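Side-chain contact in uncharacterized protein SPOA0173 (Silicibacter pomeroyi, PDB 3EYT), which is of unknown function but has a thioredoxin-like fold and may act as an oxidoreductase with antioxidant activity: residues C[24-29]-C[64-69]. Sequence-based numbering, arbitrary orientation. Where two conformers were deposited one is given.
Sequences ADLRGK and AVLGLH
L26 and L66 meet tip to tip, CD1 of L26 lying 3.9 Å from CD1 of L66, and the pair illustrates how a loop can close over a strand through side chains alone. The fork of L26 also faces A64: CB of A64 rests against both methyls of L26, 4.1 Å from CD1 and from CD2. The L26 side chain leaves with CG opposite the carbonyl carbon (chi1 -65°), which turns CG toward the strand, and chi2 near 180° (173°) then sets the two methyls against A64 and L66. From another direction the aliphatic part of K29 runs past the same methyl, CD of K29 at 4.1 Å from CB of A64. The lysine chain is extended as far as CE, and the turn about CD-CE (chi4 -50°) directs NZ to the carbonyl oxygens of E60 and D61, just ahead of strand 63-69; the aliphatic part thus packs on A64 while NZ is hydrogen-bonded to those two oxygens. L26 and K29 are brought to the strand together by a type II beta turn, closed by a 3.0 Å bond from K29 N to L26 O, with G28 at its third position. The contact lies near the starts of two central, parallel strands of the thioredoxin-like sheet. A64 and L66 are tied by backbone bonds to strand 30-36, whose I31 touches both leucines, while V65 points the other way, to V54 and R55 of helix 41-57; the 24-29 loop therefore packs on the sheet face opposite that helix.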
# COMPACT_ATOMS: atom_id res chain seq x y z
N ALA C 24 16.23 23.48 -7.05
CA ALA C 24 16.33 24.94 -7.25
C ALA C 24 16.25 25.72 -5.93
O ALA C 24 17.04 26.64 -5.71
CB ALA C 24 15.27 25.43 -8.24
N ASP C 25 15.34 25.32 -5.04
CA ASP C 25 15.26 25.86 -3.67
C ASP C 25 16.58 25.75 -2.91
O ASP C 25 16.83 26.53 -1.97
CB ASP C 25 14.27 25.06 -2.83
CG ASP C 25 12.83 25.27 -3.22
OD1 ASP C 25 12.53 26.20 -4.01
OD2 ASP C 25 11.98 24.48 -2.72
N LEU C 26 17.40 24.77 -3.27
CA LEU C 26 18.59 24.43 -2.49
C LEU C 26 19.87 24.90 -3.17
O LEU C 26 20.97 24.58 -2.70
CB LEU C 26 18.62 22.92 -2.20
CG LEU C 26 17.52 22.34 -1.30
CD1 LEU C 26 17.60 20.83 -1.26
CD2 LEU C 26 17.53 22.92 0.11
N ARG C 27 19.72 25.63 -4.27
CA ARG C 27 20.84 26.26 -4.97
C ARG C 27 21.76 26.98 -3.99
O ARG C 27 21.31 27.73 -3.13
CB ARG C 27 20.33 27.27 -5.99
CG ARG C 27 19.85 26.65 -7.28
CD ARG C 27 21.02 26.29 -8.16
NE ARG C 27 20.75 25.04 -8.85
CZ ARG C 27 19.74 24.86 -9.69
NH1 ARG C 27 19.57 23.68 -10.26
NH2 ARG C 27 18.89 25.85 -9.95
N GLY C 28 23.06 26.73 -4.13
CA GLY C 28 24.08 27.35 -3.25
C GLY C 28 24.51 26.50 -2.06
O GLY C 28 25.54 26.77 -1.44
N LYS C 29 23.72 25.48 -1.74
CA LYS C 29 24.10 24.45 -0.76
C LYS C 29 24.60 23.25 -1.52
O LYS C 29 24.15 22.98 -2.64
CB LYS C 29 22.90 23.96 0.06
CG LYS C 29 22.31 24.96 1.03
CD LYS C 29 20.92 24.48 1.42
CE LYS C 29 20.26 25.43 2.40
NZ LYS C 29 21.18 25.74 3.51
N ALA C 64 22.63 20.45 2.66
CA ALA C 64 21.30 19.85 2.80
C ALA C 64 21.41 18.34 2.65
O ALA C 64 22.11 17.84 1.76
CB ALA C 64 20.32 20.43 1.74
N VAL C 65 20.73 17.61 3.53
CA VAL C 65 20.67 16.16 3.44
C VAL C 65 19.20 15.77 3.26
O VAL C 65 18.34 16.16 4.05
CB VAL C 65 21.23 15.46 4.72
CG1 VAL C 65 21.07 13.91 4.64
CG2 VAL C 65 22.68 15.81 4.94
N LEU C 66 18.94 15.02 2.20
CA LEU C 66 17.57 14.63 1.79
C LEU C 66 17.54 13.12 1.67
O LEU C 66 18.51 12.54 1.19
CB LEU C 66 17.24 15.16 0.39
CG LEU C 66 17.40 16.65 0.16
CD1 LEU C 66 16.89 17.02 -1.20
CD2 LEU C 66 16.69 17.45 1.30
N GLY C 67 16.43 12.51 2.06
CA GLY C 67 16.19 11.08 1.77
C GLY C 67 15.30 10.99 0.53
O GLY C 67 14.42 11.82 0.33
N LEU C 68 15.51 9.98 -0.30
CA LEU C 68 14.63 9.75 -1.43
C LEU C 68 14.18 8.28 -1.37
O LEU C 68 15.00 7.37 -1.53
CB LEU C 68 15.35 10.09 -2.74
CG LEU C 68 14.54 9.83 -4.00
CD1 LEU C 68 13.42 10.86 -4.10
CD2 LEU C 68 15.42 9.85 -5.27
N HIS C 69 12.90 8.05 -1.09
CA HIS C 69 12.39 6.66 -1.00
C HIS C 69 12.02 6.17 -2.41
O HIS C 69 11.00 6.60 -3.01
CB HIS C 69 11.19 6.57 -0.03
CG HIS C 69 10.91 5.16 0.44
ND1 HIS C 69 9.63 4.65 0.51
CD2 HIS C 69 11.74 4.18 0.85
CE1 HIS C 69 9.69 3.40 0.96
NE2 HIS C 69 10.95 3.10 1.17